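Local coordinates for sulfoquinovosidase (Escherichia coli, PDB 5AEG), which hydrolyses sulfoquinovosyl diacylglycerides and simple sulfoquinovosides, releasing sulfoquinovose that the bacterium degrades by sulfoglycolysis as a source of carbon and sulfur, at residues Leu609-Leu614 with Phe661-Ser666; His501-Gly506 with Cys525-Phe530. All blocks are in the same frame, centred on the assembly; numbering follows the deposited sequence.

Contact 1 of 2, residues Leu609-Leu614 with Phe661-Ser666; sequences LGRDIL and FYRADS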
loop_
_atom_site.group_PDB
_atom_site.type_symbol
_atom_site.label_atom_id
_atom_site.label_comp_id
_atom_site.label_asym_id
_atom_site.label_seq_id
_atom_site.Cartn_x
_atom_site.Cartn_y
_atom_site.Cartn_z
ATOM N N LEU A 609 -5.074 -17.379 -1.050
ATOM C CA LEU A 609 -4.579 -17.204 0.330
ATOM C C LEU A 609 -3.633 -18.348 0.566
ATOM O O LEU A 609 -4.066 -19.477 0.711
ATOM C CB LEU A 609 -5.714 -17.201 1.339
ATOM C CG LEU A 609 -5.427 -16.900 2.812
ATOM C CD1 LEU A 609 -4.919 -15.444 3.016
ATOM C CD2 LEU A 609 -6.662 -17.131 3.670
ATOM N N GLY A 610 -2.346 -18.027 0.663
ATOM C CA GLY A 610 -1.282 -19.053 0.572
ATOM C C GLY A 610 -1.445 -19.792 -0.767
ATOM O O GLY A 610 -2.002 -19.267 -1.729
ATOM N N ARG A 611 -0.918 -21.019 -0.817
ATOM C CA ARG A 611 -1.024 -21.861 -2.007
ATOM C C ARG A 611 -2.388 -22.510 -2.280
ATOM O O ARG A 611 -2.759 -22.693 -3.456
ATOM C CB ARG A 611 0.045 -22.969 -1.894
ATOM C CG ARG A 611 0.139 -23.969 -3.032
ATOM C CD ARG A 611 0.538 -23.407 -4.348
ATOM N NE ARG A 611 0.410 -24.386 -5.494
ATOM C CZ ARG A 611 -0.690 -24.530 -6.250
ATOM N NH1 ARG A 611 -1.854 -23.780 -6.047
ATOM N NH2 ARG A 611 -0.652 -25.417 -7.228
ATOM N N ASP A 612 -3.141 -22.849 -1.222
ATOM C CA ASP A 612 -4.184 -23.892 -1.331
ATOM C C ASP A 612 -5.614 -23.391 -1.161
ATOM O O ASP A 612 -6.558 -24.179 -1.253
ATOM C CB ASP A 612 -3.871 -24.971 -0.275
ATOM C CG ASP A 612 -2.600 -25.789 -0.587
ATOM O OD1 ASP A 612 -2.270 -25.840 -1.741
ATOM O OD2 ASP A 612 -1.945 -26.299 0.330
ATOM N N ILE A 613 -5.814 -22.085 -0.871
ATOM C CA ILE A 613 -7.191 -21.577 -0.748
ATOM C C ILE A 613 -7.416 -20.528 -1.803
ATOM O O ILE A 613 -6.564 -19.634 -1.994
ATOM C CB ILE A 613 -7.406 -20.927 0.639
ATOM C CG1 ILE A 613 -7.282 -21.984 1.717
ATOM C CG2 ILE A 613 -8.799 -20.271 0.686
ATOM C CD1 ILE A 613 -7.324 -21.490 3.150
ATOM N N LEU A 614 -8.547 -20.592 -2.492
ATOM C CA LEU A 614 -8.915 -19.616 -3.461
ATOM C C LEU A 614 -10.081 -18.827 -2.881
ATOM O O LEU A 614 -11.101 -19.428 -2.453
ATOM C CB LEU A 614 -9.272 -20.261 -4.775
ATOM C CG LEU A 614 -9.672 -19.360 -5.986
ATOM C CD1 LEU A 614 -9.299 -20.045 -7.292
ATOM C CD2 LEU A 614 -11.100 -18.932 -6.027
ATOM N N PHE A 661 -12.661 -21.772 -1.800
ATOM C CA PHE A 661 -12.436 -23.134 -2.213
ATOM C C PHE A 661 -11.046 -23.536 -1.815
ATOM O O PHE A 661 -10.156 -22.684 -1.692
ATOM C CB PHE A 661 -12.595 -23.239 -3.743
ATOM C CG PHE A 661 -13.873 -22.766 -4.265
ATOM C CD1 PHE A 661 -14.143 -21.410 -4.351
ATOM C CD2 PHE A 661 -14.824 -23.675 -4.730
ATOM C CE1 PHE A 661 -15.360 -20.987 -4.840
ATOM C CE2 PHE A 661 -15.997 -23.256 -5.249
ATOM C CZ PHE A 661 -16.288 -21.907 -5.284
ATOM N N TYR A 662 -10.825 -24.789 -1.520
ATOM C CA TYR A 662 -9.510 -25.271 -1.249
ATOM C C TYR A 662 -9.113 -26.506 -2.097
ATOM O O TYR A 662 -9.982 -27.222 -2.610
ATOM C CB TYR A 662 -9.286 -25.551 0.229
ATOM C CG TYR A 662 -10.055 -26.778 0.806
ATOM C CD1 TYR A 662 -9.549 -28.065 0.725
ATOM C CD2 TYR A 662 -11.298 -26.620 1.359
ATOM C CE1 TYR A 662 -10.250 -29.184 1.239
ATOM C CE2 TYR A 662 -12.035 -27.734 1.875
ATOM C CZ TYR A 662 -11.479 -28.997 1.860
ATOM O OH TYR A 662 -12.258 -30.053 2.377
ATOM N N ARG A 663 -7.811 -26.689 -2.211
ATOM C CA ARG A 663 -7.227 -27.752 -3.069
ATOM C C ARG A 663 -7.396 -29.103 -2.254
ATOM O O ARG A 663 -6.861 -29.261 -1.169
ATOM C CB ARG A 663 -5.735 -27.494 -3.354
ATOM C CG ARG A 663 -5.484 -26.328 -4.319
ATOM C CD ARG A 663 -4.023 -26.145 -4.650
ATOM N NE ARG A 663 -3.496 -27.342 -5.275
ATOM C CZ ARG A 663 -2.584 -28.154 -4.762
ATOM N NH1 ARG A 663 -2.053 -27.971 -3.537
ATOM N NH2 ARG A 663 -2.250 -29.242 -5.498
ATOM N N ALA A 664 -8.152 -30.027 -2.826
ATOM C CA ALA A 664 -8.330 -31.420 -2.291
ATOM C C ALA A 664 -7.028 -32.040 -1.927
ATOM O O ALA A 664 -6.949 -32.700 -0.935
ATOM C CB ALA A 664 -9.049 -32.258 -3.332
ATOM N N ASP A 665 -5.958 -31.729 -2.674
ATOM C CA ASP A 665 -4.627 -32.338 -2.447
ATOM C C ASP A 665 -3.768 -31.595 -1.494
ATOM O O ASP A 665 -2.641 -31.985 -1.276
ATOM C CB ASP A 665 -3.882 -32.464 -3.790
ATOM C CG ASP A 665 -4.657 -33.339 -4.781
ATOM O OD1 ASP A 665 -5.230 -34.344 -4.339
ATOM O OD2 ASP A 665 -4.748 -33.025 -5.957
ATOM N N SER A 666 -4.256 -30.492 -0.907
ATOM C CA SER A 666 -3.428 -29.802 0.046
ATOM C C SER A 666 -3.099 -30.702 1.216
ATOM O O SER A 666 -3.971 -31.434 1.738
ATOM C CB SER A 666 -4.220 -28.572 0.613
ATOM O OG SER A 666 -3.464 -27.992 1.622
#
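Leu614 and Phe661 form an antiparallel hydrogen-bonded pair, Leu614 N reaching Phe661 O at 2.8 Å and Phe661 N returning to Leu614 O, while Ile613 faces Tyr662 as the adjoining non-hydrogen-bonded pair. One step further, Arg663 N bonds to Asp612 O, so the pairing of the two strands extends to Arg663, the last residue of strand 660-663. The carboxylate of Asp612 grips the other segment with both oxygens. Its OD1 receives Arg663 NH1 at 2.8 Å in a salt bridge; the oxygen lies in the guanidinium plane, yet the nitrogen comes from above the carboxylate plane. The hydroxyl OG of Ser666 donates to OD2 at 2.6 Å, again from well above that plane. With OG anti to its backbone N (chi1 174°), Ser666 turns back to Asp612 across the type I turn Arg663-Ser666. The bend of Arg663 at chi3 (60°) lays its guanidinium against that of Arg611, centres 4.4 Å apart and planes 28° from parallel. The two like charges are probably eased by Asp612 and by Asp633, which forms a salt bridge with Arg663 NE, while Arg611 NH1 bonds to the hydroxyl of Tyr594. An alanine in place of Arg663 would probably leave OD1 of Asp612 and the carboxylate of Asp633 without their cationic mate and Arg611 without its stacking partner. Along the strands the chemistry turns apolar: Leu614 CD2 meets Phe661 CD1 at 4.3 Å, beside Leu628 and Leu630, whereas Ile613 and Tyr662 lie on the other face, covered by helix 669-673. This is an antiparallel strand pair inside the C-terminal beta domain of a family 31 glycoside hydrolase, finished by a buried aspartate, just ahead of strand 613-615, that binds both ends of a beta turn.

Contact 2 of 2, residues His501-Gly506 with Cys525-Phe530; sequences HHSDIG and CDFSAF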
loop_
_atom_site.group_PDB
_atom_site.type_symbol
_atom_site.label_atom_id
_atom_site.label_comp_id
_atom_site.label_asym_id
_atom_site.label_seq_id
_atom_site.Cartn_x
_atom_site.Cartn_y
_atom_site.Cartn_z
ATOM N N HIS A 501 -1.201 -7.558 4.154
ATOM C CA HIS A 501 -2.178 -6.561 3.774
ATOM C C HIS A 501 -3.505 -6.858 4.431
ATOM O O HIS A 501 -3.968 -7.968 4.345
ATOM C CB HIS A 501 -2.387 -6.595 2.237
ATOM C CG HIS A 501 -3.105 -5.430 1.655
ATOM N ND1 HIS A 501 -4.415 -5.484 1.242
ATOM C CD2 HIS A 501 -2.657 -4.213 1.293
ATOM C CE1 HIS A 501 -4.748 -4.356 0.658
ATOM N NE2 HIS A 501 -3.673 -3.578 0.628
ATOM N N HIS A 502 -4.149 -5.813 4.966
ATOM C CA HIS A 502 -5.554 -5.912 5.434
ATOM C C HIS A 502 -6.266 -4.628 5.190
ATOM O O HIS A 502 -5.686 -3.631 4.627
ATOM C CB HIS A 502 -5.624 -6.332 6.943
ATOM C CG HIS A 502 -5.268 -5.245 7.921
ATOM N ND1 HIS A 502 -3.990 -4.769 8.088
ATOM C CD2 HIS A 502 -6.040 -4.519 8.762
ATOM C CE1 HIS A 502 -3.965 -3.876 9.061
ATOM N NE2 HIS A 502 -5.210 -3.628 9.411
ATOM N N SER A 503 -7.559 -4.670 5.475
ATOM C CA SER A 503 -8.421 -3.524 5.296
ATOM C C SER A 503 -9.306 -3.335 6.557
ATOM O O SER A 503 -9.493 -4.261 7.389
ATOM C CB SER A 503 -9.249 -3.618 4.019
ATOM O OG SER A 503 -10.145 -4.797 4.052
ATOM N N ASP A 504 -9.815 -2.103 6.685
ATOM C CA ASP A 504 -10.849 -1.807 7.712
ATOM C C ASP A 504 -12.129 -2.687 7.469
ATOM O O ASP A 504 -12.736 -2.614 6.388
ATOM C CB ASP A 504 -11.274 -0.331 7.648
ATOM C CG ASP A 504 -10.135 0.647 7.950
ATOM O OD1 ASP A 504 -9.382 0.514 8.947
ATOM O OD2 ASP A 504 -9.955 1.534 7.086
ATOM N N ILE A 505 -12.479 -3.533 8.408
ATOM C CA ILE A 505 -13.676 -4.315 8.294
ATOM C C ILE A 505 -14.887 -3.353 8.347
ATOM O O ILE A 505 -15.120 -2.705 9.356
ATOM C CB ILE A 505 -13.823 -5.390 9.377
ATOM C CG1 ILE A 505 -12.756 -6.445 9.204
ATOM C CG2 ILE A 505 -15.201 -5.999 9.228
ATOM C CD1 ILE A 505 -12.538 -7.446 10.326
ATOM N N GLY A 506 -15.517 -3.220 7.201
ATOM C CA GLY A 506 -16.692 -2.364 6.924
ATOM C C GLY A 506 -16.360 -1.067 6.210
ATOM O O GLY A 506 -17.259 -0.237 5.978
ATOM N N CYS A 525 -16.579 -8.584 6.855
ATOM C CA CYS A 525 -16.058 -9.500 7.841
ATOM C C CYS A 525 -15.730 -10.838 7.160
ATOM O O CYS A 525 -14.732 -11.457 7.479
ATOM C CB CYS A 525 -17.077 -9.700 8.990
ATOM S SG CYS A 525 -16.365 -10.653 10.353
ATOM N N ASP A 526 -16.604 -11.307 6.268
ATOM C CA ASP A 526 -16.340 -12.583 5.546
ATOM C C ASP A 526 -15.016 -12.531 4.733
ATOM O O ASP A 526 -14.317 -13.538 4.566
ATOM C CB ASP A 526 -17.467 -12.891 4.606
ATOM C CG ASP A 526 -18.749 -13.417 5.282
ATOM O OD1 ASP A 526 -18.743 -13.560 6.540
ATOM O OD2 ASP A 526 -19.737 -13.593 4.473
ATOM N N PHE A 527 -14.751 -11.371 4.140
ATOM C CA PHE A 527 -13.544 -11.162 3.351
ATOM C C PHE A 527 -12.317 -11.170 4.256
ATOM O O PHE A 527 -11.368 -11.959 4.057
ATOM C CB PHE A 527 -13.732 -9.826 2.584
ATOM C CG PHE A 527 -12.482 -9.270 1.900
ATOM C CD1 PHE A 527 -11.467 -10.042 1.400
ATOM C CD2 PHE A 527 -12.396 -7.881 1.743
ATOM C CE1 PHE A 527 -10.391 -9.438 0.752
ATOM C CE2 PHE A 527 -11.388 -7.304 0.994
ATOM C CZ PHE A 527 -10.364 -8.063 0.521
ATOM N N SER A 528 -12.333 -10.322 5.302
ATOM C CA SER A 528 -11.215 -10.176 6.165
ATOM C C SER A 528 -10.769 -11.433 6.943
ATOM O O SER A 528 -9.574 -11.590 7.251
ATOM C CB SER A 528 -11.384 -8.954 7.125
ATOM O OG SER A 528 -11.428 -7.742 6.369
ATOM N N ALA A 529 -11.686 -12.333 7.203
ATOM C CA ALA A 529 -11.353 -13.617 7.825
ATOM C C ALA A 529 -10.464 -14.489 6.929
ATOM O O ALA A 529 -9.862 -15.433 7.436
ATOM C CB ALA A 529 -12.650 -14.379 8.121
ATOM N N PHE A 530 -10.390 -14.162 5.633
ATOM C CA PHE A 530 -9.446 -14.765 4.664
ATOM C C PHE A 530 -8.292 -13.893 4.225
ATOM O O PHE A 530 -7.952 -13.826 3.040
ATOM C CB PHE A 530 -10.272 -15.362 3.512
ATOM C CG PHE A 530 -11.114 -16.527 3.991
ATOM C CD1 PHE A 530 -10.578 -17.816 4.008
ATOM C CD2 PHE A 530 -12.377 -16.340 4.463
ATOM C CE1 PHE A 530 -11.307 -18.913 4.424
ATOM C CE2 PHE A 530 -13.117 -17.429 4.932
ATOM C CZ PHE A 530 -12.595 -18.734 4.867
HETATM O O HOH W 1 -8.570 -7.619 5.961
#
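Ile505 holds CG1 anti to its carbonyl carbon (chi1 -67°) and CG2 anti to its backbone N, which sets the two branches against Ser528 and Cys525, about one turn apart on helix 518-528. CG1 presses on Ser528, 3.4 Å from OG, and CD1 carries on alongside Ser528 CB at 3.7 Å. The other branch, CG2, rests against the backbone of Cys525 and meets its CB at 4.2 Å. Ser528 in turn has OG beside its backbone N (chi1 -64°), facing the strand. A water bridges the gap, accepting from Ser503 N at 3.2 Å and lying 2.9 Å from Ser528 OG; it links the two segments, which have no direct hydrogen bond between them. Ser503 OG stands 4.1 Å from CE2 of the Phe527 ring, an oblique approach without a bond, and has its own partner in the indole NE1 of Trp524. The contact is the strand-to-helix half of a beta-alpha-beta unit in the catalytic TIM barrel, strand 501-505 packing against helix 518-528 before the chain returns in strand 534-536, close to the substrate-binding His537. Helix 486-495 closes in on Ser503 and Phe527 through Val486, and helix 552-567 covers Cys525 through Phe558 and Met561.

Both contacts are buried, but they belong to different domains: contact 2 packs a strand and helix of the catalytic barrel, whereas contact 1 pairs two strands of the C-terminal domain, farther from the centre of the chain. Their chemistry follows their place. In 609-614 with 661-666, direct backbone bonds and a charged network, with partly exposed arginines, do the joining; in 501-506 with 525-530, apolar branches and a bridging water make the contact. They share no element, and their centres lie about 19 Å apart, yet their segments touch, Leu609 CD1 lying 3.4 Å from Phe530 O, between the barrel and the C-terminal domain. Contact 2 lies near the substrate site, contact 1 away from it.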